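Local coordinates for penicillin-binding protein 2B (Streptococcus pneumoniae, PDB 2WAD) that is a penicillin-binding peptidoglycan transpeptidase thought to form the peptide cross-links between glycan strands of the peripheral cell wall, at residues A[60-65]-A[305-310]; A[309-314]-A[543-548]. All coordinates share one frame; numbering follows the deposited sequence.

Contact 1 (A[60-65]-A[305-310]); sequences RGEIYD and GKNIKL. Unlike the reference sequence in segment 305-310: Lys306 (reference Asn).
Ile63 and Ile308 lie side by side and point the same way, their tips meeting at 3.4 Å between Ile63 CD1 and Ile308 CD1, closer than usual for two methyl groups. In Ile308, CG1 sits between the backbone N and the carbonyl carbon (chi1 54°), which swings CD1 over to its neighbour. Ile63 turns its other branch to Leu310, with CG2 4.0 Å from Leu310 CD2. The Tyr64 ring lies beyond the opposite face of the strands, where the Asn307 side chain crosses its edge nearly at right angles, the ring and amide planes 84° apart.

Three backbone hydrogen bonds set this register: Ile308 N to Glu62 O (3.2 Å), Tyr64 N to Ile308 O (3.0 Å) and Leu310 N to Tyr64 O (2.8 Å), the last nearly straight at 173°. Before the strands pair, the chains close up at two glycines, where Gly61 CA makes a C-H···O contact of 3.0 Å with Lys306 O.

Further out, Leu276 and Val72 cover Ile63. Salt bridges lie around the contact: Arg60 with Glu269 and Glu273, Glu62 with Lys304, and Lys306 with Asp552. Bridges Ile63–Ile308 and Tyr64–Lys309, with side chains alternating between faces, are those of a parallel pair, here joining edge strand 63-64 to strand 307-310 in a four-stranded mixed sheet.

Contact 2 (A[309-314]-A[543-548]); sequences KLTIDL and APHIVE. Unlike the reference sequence in segment 543-548: His545 (reference Arg).
An antiparallel step of the mixed sheet joins the end of strand 307-310 to the start of strand 547-553, with Leu310 and Val547 as a non-hydrogen-bonded pair whose CA atoms are 4.2 Å apart. Short backbone hydrogen bonds flank the pair: Glu548 N gives to Lys309 O at 2.6 Å, and Thr311 N to Ile546 O at 2.7 Å, its donor tilted 29° from the carbonyl plane.

Thr311 leans its methyl into the other segment, CG2 standing 3.6 Å from Glu548 CB and approaching the His545 ring obliquely. Its OG1 bonds instead to Val355 O. The imidazole of His545 reaches forward along its own segment, where ND1 donates to Val547 O at 2.8 Å, close to the ring plane; with CG set between the backbone N and the carbonyl carbon (chi1 61°), the ring is placed to reach that carbonyl. On the buried side, Ile312 and Ile546 run side by side, Ile312 CD1 4.1 Å from Ile546 CG2, with Val355 against both. Leu310 CD2 meets Val547 CG2 at 4.0 Å.

Lys309 and Glu548 lie alongside each other, each bent partway along, yet Lys309 NZ stays 4.5 Å from Glu548 OE2, beyond salt-bridge range, and OE2 bonds to Tyr551 OH. Asp494's carboxylate takes the N-H groups of Ile546 and Val547. The join therefore rests on backbone bonds and apolar side chains, while the nearby opposite charges probably add a modest attraction.

Overall arrangement
Contacts 1 and 2 have centres 12 Å apart and share Lys309 and Leu310 on strand 307-310, which runs between strands 63-64 and 547-553 in one mixed sheet. Along the chain, 60-65 comes first, 305-310 runs into 309-314, and 543-548 follows after more than 200 residues. The contacts also touch directly: Ile308 CD1 packs on Val547 CG2, and Asp65 OD1 probably accepts a hydrogen bond from Leu314 N at the start of helix 314-334. Since 60-65 belongs to the dimerisation-domain family and 543-548 to the transpeptidase domain, the sheet ties the N-terminal part of the chain to the catalytic one, away from Ser386, the probable acyl-ester serine.

Contact 1 (A[60-65]-A[305-310])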
ATOM      1  N   ARG A  60     -14.292  -8.834  12.412  1.00 42.77           N
ATOM      2  CA  ARG A  60     -12.966  -8.481  11.904  1.00 40.90           C
ATOM      3  C   ARG A  60     -12.173  -7.749  12.977  1.00 40.74           C
ATOM      4  O   ARG A  60     -12.741  -6.965  13.739  1.00 40.67           O
ATOM      5  CB  ARG A  60     -13.080  -7.616  10.647  1.00 38.19           C
ATOM      6  CG  ARG A  60     -11.784  -7.514   9.843  1.00 42.23           C
ATOM      7  CD  ARG A  60     -11.968  -6.754   8.526  1.00 38.59           C
ATOM      8  NE  ARG A  60     -10.763  -6.757   7.696  1.00 36.67           N
ATOM      9  CZ  ARG A  60     -10.386  -7.759   6.912  1.00 33.99           C
ATOM     10  NH1 ARG A  60     -11.127  -8.865   6.855  1.00 37.78           N
ATOM     11  NH2 ARG A  60      -9.267  -7.653   6.200  1.00 31.63           N
ATOM     12  N   GLY A  61     -10.880  -8.045  13.072  1.00 39.25           N
ATOM     13  CA  GLY A  61      -9.990  -7.258  13.913  1.00 40.29           C
ATOM     14  C   GLY A  61      -9.919  -5.825  13.404  1.00 40.06           C
ATOM     15  O   GLY A  61     -10.363  -5.525  12.292  1.00 39.51           O
ATOM     16  N   GLU A  62      -9.367  -4.932  14.218  1.00 39.82           N
ATOM     17  CA  GLU A  62      -9.357  -3.514  13.873  1.00 39.13           C
ATOM     18  C   GLU A  62      -7.954  -2.937  13.787  1.00 38.87           C
ATOM     19  O   GLU A  62      -6.978  -3.618  14.119  1.00 37.84           O
ATOM     20  CB  GLU A  62     -10.233  -2.731  14.857  1.00 40.37           C
ATOM     21  CG  GLU A  62     -11.719  -2.831  14.551  1.00 46.52           C
ATOM     22  CD  GLU A  62     -12.596  -2.562  15.766  1.00 59.13           C
ATOM     23  OE1 GLU A  62     -13.791  -2.218  15.612  1.00 63.34           O
ATOM     24  OE2 GLU A  62     -12.093  -2.716  16.898  1.00 65.48           O
ATOM     25  N   ILE A  63      -7.875  -1.682  13.345  1.00 37.56           N
ATOM     26  CA  ILE A  63      -6.623  -1.031  12.988  1.00 37.75           C
ATOM     27  C   ILE A  63      -6.428   0.222  13.849  1.00 36.70           C
ATOM     28  O   ILE A  63      -7.298   1.085  13.897  1.00 33.86           O
ATOM     29  CB  ILE A  63      -6.636  -0.554  11.510  1.00 37.36           C
ATOM     30  CG1 ILE A  63      -7.285  -1.584  10.580  1.00 41.96           C
ATOM     31  CG2 ILE A  63      -5.266  -0.100  11.064  1.00 34.78           C
ATOM     32  CD1 ILE A  63      -6.386  -2.697  10.140  1.00 46.87           C
ATOM     33  N   TYR A  64      -5.261   0.328  14.475  1.00 35.61           N
ATOM     34  CA  TYR A  64      -4.969   1.390  15.415  1.00 35.58           C
ATOM     35  C   TYR A  64      -3.703   2.122  15.028  1.00 35.46           C
ATOM     36  O   TYR A  64      -2.778   1.532  14.453  1.00 39.89           O
ATOM     37  CB  TYR A  64      -4.836   0.820  16.826  1.00 35.64           C
ATOM     38  CG  TYR A  64      -6.123   0.217  17.349  1.00 37.09           C
ATOM     39  CD1 TYR A  64      -7.025   0.987  18.079  1.00 43.01           C
ATOM     40  CD2 TYR A  64      -6.433  -1.127  17.122  1.00 34.44           C
ATOM     41  CE1 TYR A  64      -8.211   0.444  18.573  1.00 36.18           C
ATOM     42  CE2 TYR A  64      -7.605  -1.675  17.605  1.00 35.65           C
ATOM     43  CZ  TYR A  64      -8.490  -0.886  18.331  1.00 41.12           C
ATOM     44  OH  TYR A  64      -9.665  -1.413  18.824  1.00 39.19           O
ATOM     45  N   ASP A  65      -3.653   3.412  15.338  1.00 34.02           N
ATOM     46  CA  ASP A  65      -2.418   4.154  15.123  1.00 32.45           C
ATOM     47  C   ASP A  65      -1.507   3.883  16.312  1.00 31.46           C
ATOM     48  O   ASP A  65      -1.904   3.187  17.252  1.00 27.62           O
ATOM     49  CB  ASP A  65      -2.683   5.647  14.868  1.00 33.03           C
ATOM     50  CG  ASP A  65      -2.687   6.498  16.132  1.00 36.77           C
ATOM     51  OD1 ASP A  65      -2.449   7.720  16.021  1.00 45.27           O
ATOM     52  OD2 ASP A  65      -2.929   5.986  17.237  1.00 35.72           O
ATOM     53  N   GLY A 305     -11.381 -11.207  15.100  1.00 38.10           N
ATOM     54  CA  GLY A 305     -10.021 -11.164  14.574  1.00 37.28           C
ATOM     55  C   GLY A 305      -9.073 -10.379  15.465  1.00 37.27           C
ATOM     56  O   GLY A 305      -9.513  -9.684  16.394  1.00 34.89           O
ATOM     57  N   LYS A 306      -7.772 -10.516  15.202  1.00 34.46           N
ATOM     58  CA  LYS A 306      -6.779  -9.803  15.993  1.00 35.72           C
ATOM     59  C   LYS A 306      -6.611  -8.412  15.404  1.00 36.58           C
ATOM     60  O   LYS A 306      -7.137  -8.130  14.323  1.00 35.65           O
ATOM     61  CB  LYS A 306      -5.434 -10.536  16.070  1.00 34.80           C
ATOM     62  CG  LYS A 306      -5.478 -11.948  16.698  1.00 39.26           C
ATOM     63  CD  LYS A 306      -6.433 -12.023  17.885  1.00 36.88           C
ATOM     64  CE  LYS A 306      -6.671 -13.447  18.363  1.00 42.20           C
ATOM     65  NZ  LYS A 306      -7.753 -13.518  19.399  1.00 43.11           N
ATOM     66  N   ASN A 307      -5.896  -7.555  16.128  1.00 35.58           N
ATOM     67  CA  ASN A 307      -5.752  -6.152  15.764  1.00 35.11           C
ATOM     68  C   ASN A 307      -4.307  -5.897  15.363  1.00 35.52           C
ATOM     69  O   ASN A 307      -3.407  -6.595  15.841  1.00 34.23           O
ATOM     70  CB  ASN A 307      -6.131  -5.242  16.944  1.00 34.71           C
ATOM     71  CG  ASN A 307      -7.470  -5.611  17.566  1.00 35.14           C
ATOM     72  OD1 ASN A 307      -7.516  -6.141  18.674  1.00 39.97           O
ATOM     73  ND2 ASN A 307      -8.561  -5.338  16.854  1.00 23.79           N
ATOM     74  N   ILE A 308      -4.097  -4.920  14.482  1.00 33.62           N
ATOM     75  CA  ILE A 308      -2.757  -4.438  14.191  1.00 36.08           C
ATOM     76  C   ILE A 308      -2.654  -2.998  14.681  1.00 36.75           C
ATOM     77  O   ILE A 308      -3.617  -2.231  14.562  1.00 36.76           O
ATOM     78  CB  ILE A 308      -2.423  -4.497  12.678  1.00 34.41           C
ATOM     79  CG1 ILE A 308      -3.488  -3.760  11.865  1.00 31.77           C
ATOM     80  CG2 ILE A 308      -2.316  -5.948  12.218  1.00 38.82           C
ATOM     81  CD1 ILE A 308      -3.147  -3.533  10.393  1.00 37.06           C
ATOM     82  N   LYS A 309      -1.491  -2.659  15.233  1.00 37.92           N
ATOM     83  CA  LYS A 309      -1.146  -1.294  15.618  1.00 37.85           C
ATOM     84  C   LYS A 309      -0.052  -0.777  14.689  1.00 38.08           C
ATOM     85  O   LYS A 309       0.995  -1.404  14.529  1.00 37.06           O
ATOM     86  CB  LYS A 309      -0.698  -1.258  17.084  1.00 38.50           C
ATOM     87  CG  LYS A 309      -0.236   0.108  17.609  1.00 38.17           C
ATOM     88  CD  LYS A 309      -0.256   0.172  19.151  1.00 46.26           C
ATOM     89  CE  LYS A 309       1.103  -0.170  19.769  1.00 49.62           C
ATOM     90  NZ  LYS A 309       1.334   0.398  21.135  1.00 44.49           N
ATOM     91  N   LEU A 310      -0.297   0.374  14.067  1.00 39.12           N
ATOM     92  CA  LEU A 310       0.668   0.948  13.129  1.00 36.92           C
ATOM     93  C   LEU A 310       1.840   1.620  13.818  1.00 37.98           C
ATOM     94  O   LEU A 310       1.807   1.910  15.014  1.00 35.90           O
ATOM     95  CB  LEU A 310       0.016   1.967  12.203  1.00 36.99           C
ATOM     96  CG  LEU A 310      -1.328   1.565  11.599  1.00 38.34           C
ATOM     97  CD1 LEU A 310      -1.697   2.610  10.549  1.00 33.96           C
ATOM     98  CD2 LEU A 310      -1.236   0.157  11.029  1.00 34.84           C
TER

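Contact 2 (A[309-314]-A[543-548])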
ATOM      1  N   LYS A 309      -1.491  -2.659  15.233  1.00 37.92           N
ATOM      2  CA  LYS A 309      -1.146  -1.294  15.618  1.00 37.85           C
ATOM      3  C   LYS A 309      -0.052  -0.777  14.689  1.00 38.08           C
ATOM      4  O   LYS A 309       0.995  -1.404  14.529  1.00 37.06           O
ATOM      5  CB  LYS A 309      -0.698  -1.258  17.084  1.00 38.50           C
ATOM      6  CG  LYS A 309      -0.236   0.108  17.609  1.00 38.17           C
ATOM      7  CD  LYS A 309      -0.256   0.172  19.151  1.00 46.26           C
ATOM      8  CE  LYS A 309       1.103  -0.170  19.769  1.00 49.62           C
ATOM      9  NZ  LYS A 309       1.334   0.398  21.135  1.00 44.49           N
ATOM     10  N   LEU A 310      -0.297   0.374  14.067  1.00 39.12           N
ATOM     11  CA  LEU A 310       0.668   0.948  13.129  1.00 36.92           C
ATOM     12  C   LEU A 310       1.840   1.620  13.818  1.00 37.98           C
ATOM     13  O   LEU A 310       1.807   1.910  15.014  1.00 35.90           O
ATOM     14  CB  LEU A 310       0.016   1.967  12.203  1.00 36.99           C
ATOM     15  CG  LEU A 310      -1.328   1.565  11.599  1.00 38.34           C
ATOM     16  CD1 LEU A 310      -1.697   2.610  10.549  1.00 33.96           C
ATOM     17  CD2 LEU A 310      -1.236   0.157  11.029  1.00 34.84           C
ATOM     18  N   THR A 311       2.879   1.859  13.026  1.00 37.28           N
ATOM     19  CA  THR A 311       4.085   2.517  13.494  1.00 35.17           C
ATOM     20  C   THR A 311       3.877   4.018  13.407  1.00 37.43           C
ATOM     21  O   THR A 311       4.640   4.771  14.004  1.00 38.03           O
ATOM     22  CB  THR A 311       5.283   2.159  12.593  1.00 35.88           C
ATOM     23  OG1 THR A 311       4.939   2.435  11.228  1.00 30.03           O
ATOM     24  CG2 THR A 311       5.640   0.681  12.700  1.00 35.88           C
ATOM     25  N   ILE A 312       2.874   4.450  12.645  1.00 38.07           N
ATOM     26  CA  ILE A 312       2.619   5.876  12.435  1.00 37.89           C
ATOM     27  C   ILE A 312       1.703   6.452  13.495  1.00 42.18           C
ATOM     28  O   ILE A 312       0.662   5.871  13.816  1.00 41.15           O
ATOM     29  CB  ILE A 312       1.940   6.177  11.077  1.00 39.06           C
ATOM     30  CG1 ILE A 312       2.780   5.635   9.905  1.00 39.62           C
ATOM     31  CG2 ILE A 312       1.706   7.688  10.941  1.00 32.12           C
ATOM     32  CD1 ILE A 312       2.019   5.561   8.606  1.00 40.24           C
ATOM     33  N   ASP A 313       2.100   7.601  14.028  1.00 41.76           N
ATOM     34  CA  ASP A 313       1.255   8.341  14.937  1.00 44.07           C
ATOM     35  C   ASP A 313       0.448   9.393  14.173  1.00 42.83           C
ATOM     36  O   ASP A 313       1.007  10.213  13.464  1.00 44.21           O
ATOM     37  CB  ASP A 313       2.147   8.990  15.995  1.00 47.56           C
ATOM     38  CG  ASP A 313       1.364   9.475  17.173  1.00 52.02           C
ATOM     39  OD1 ASP A 313       0.647  10.485  17.010  1.00 50.39           O
ATOM     40  OD2 ASP A 313       1.431   8.811  18.229  1.00 60.28           O
ATOM     41  N   LEU A 314      -0.871   9.368  14.288  1.00 42.23           N
ATOM     42  CA  LEU A 314      -1.698  10.366  13.620  1.00 43.27           C
ATOM     43  C   LEU A 314      -1.225  11.817  13.776  1.00 44.47           C
ATOM     44  O   LEU A 314      -1.262  12.569  12.803  1.00 43.66           O
ATOM     45  CB  LEU A 314      -3.139  10.269  14.123  1.00 45.76           C
ATOM     46  CG  LEU A 314      -4.258   9.690  13.253  1.00 49.81           C
ATOM     47  CD1 LEU A 314      -3.782   8.425  12.591  1.00 54.13           C
ATOM     48  CD2 LEU A 314      -5.498   9.432  14.095  1.00 48.86           C
ATOM     49  N   ALA A 543      13.457  -3.553   5.306  1.00 38.07           N
ATOM     50  CA  ALA A 543      12.132  -3.384   4.745  1.00 35.59           C
ATOM     51  C   ALA A 543      11.376  -2.392   5.619  1.00 35.44           C
ATOM     52  O   ALA A 543      11.364  -2.520   6.850  1.00 34.46           O
ATOM     53  CB  ALA A 543      11.377  -4.718   4.698  1.00 35.66           C
ATOM     54  N   PRO A 544      10.709  -1.418   4.979  1.00 35.77           N
ATOM     55  CA  PRO A 544       9.855  -0.486   5.699  1.00 35.89           C
ATOM     56  C   PRO A 544       8.564  -1.194   6.082  1.00 36.81           C
ATOM     57  O   PRO A 544       8.070  -2.030   5.333  1.00 35.39           O
ATOM     58  CB  PRO A 544       9.586   0.644   4.691  1.00 36.81           C
ATOM     59  CG  PRO A 544      10.205   0.241   3.408  1.00 37.39           C
ATOM     60  CD  PRO A 544      10.712  -1.180   3.530  1.00 34.53           C
ATOM     61  N   HIS A 545       8.070  -0.934   7.287  1.00 37.60           N
ATOM     62  CA  HIS A 545       6.874  -1.630   7.724  1.00 38.72           C
ATOM     63  C   HIS A 545       5.990  -0.603   8.422  1.00 39.31           C
ATOM     64  O   HIS A 545       6.478   0.183   9.242  1.00 38.33           O
ATOM     65  CB  HIS A 545       7.161  -2.900   8.560  1.00 36.89           C
ATOM     66  CG  HIS A 545       7.916  -2.670   9.836  1.00 37.18           C
ATOM     67  ND1 HIS A 545       7.287  -2.515  11.052  1.00 39.98           N
ATOM     68  CD2 HIS A 545       9.244  -2.632  10.093  1.00 33.66           C
ATOM     69  CE1 HIS A 545       8.196  -2.361  11.998  1.00 42.01           C
ATOM     70  NE2 HIS A 545       9.393  -2.421  11.439  1.00 38.66           N
ATOM     71  N   ILE A 546       4.720  -0.582   8.024  1.00 36.50           N
ATOM     72  CA  ILE A 546       3.742   0.356   8.548  1.00 34.45           C
ATOM     73  C   ILE A 546       3.080  -0.221   9.805  1.00 38.02           C
ATOM     74  O   ILE A 546       2.616   0.516  10.685  1.00 37.85           O
ATOM     75  CB  ILE A 546       2.666   0.628   7.478  1.00 31.44           C
ATOM     76  CG1 ILE A 546       3.273   1.269   6.237  1.00 31.27           C
ATOM     77  CG2 ILE A 546       1.572   1.533   8.036  1.00 33.98           C
ATOM     78  CD1 ILE A 546       2.473   1.070   4.951  1.00 22.30           C
ATOM     79  N   VAL A 547       3.013  -1.552   9.878  1.00 38.19           N
ATOM     80  CA  VAL A 547       2.463  -2.227  11.047  1.00 36.57           C
ATOM     81  C   VAL A 547       3.541  -2.483  12.092  1.00 36.82           C
ATOM     82  O   VAL A 547       4.633  -2.919  11.742  1.00 36.08           O
ATOM     83  CB  VAL A 547       1.750  -3.531  10.669  1.00 38.71           C
ATOM     84  CG1 VAL A 547       1.360  -4.279  11.934  1.00 38.81           C
ATOM     85  CG2 VAL A 547       0.503  -3.235   9.808  1.00 30.34           C
ATOM     86  N   GLU A 548       3.233  -2.199  13.359  1.00 36.88           N
ATOM     87  CA  GLU A 548       4.204  -2.314  14.449  1.00 36.09           C
ATOM     88  C   GLU A 548       4.061  -3.634  15.182  1.00 35.33           C
ATOM     89  O   GLU A 548       5.061  -4.221  15.606  1.00 35.22           O
ATOM     90  CB  GLU A 548       4.099  -1.149  15.453  1.00 37.73           C
ATOM     91  CG  GLU A 548       5.019  -1.241  16.694  1.00 36.86           C
ATOM     92  CD  GLU A 548       4.434  -2.095  17.821  1.00 45.25           C
ATOM     93  OE1 GLU A 548       5.202  -2.715  18.586  1.00 51.42           O
ATOM     94  OE2 GLU A 548       3.199  -2.176  17.964  1.00 46.21           O
TER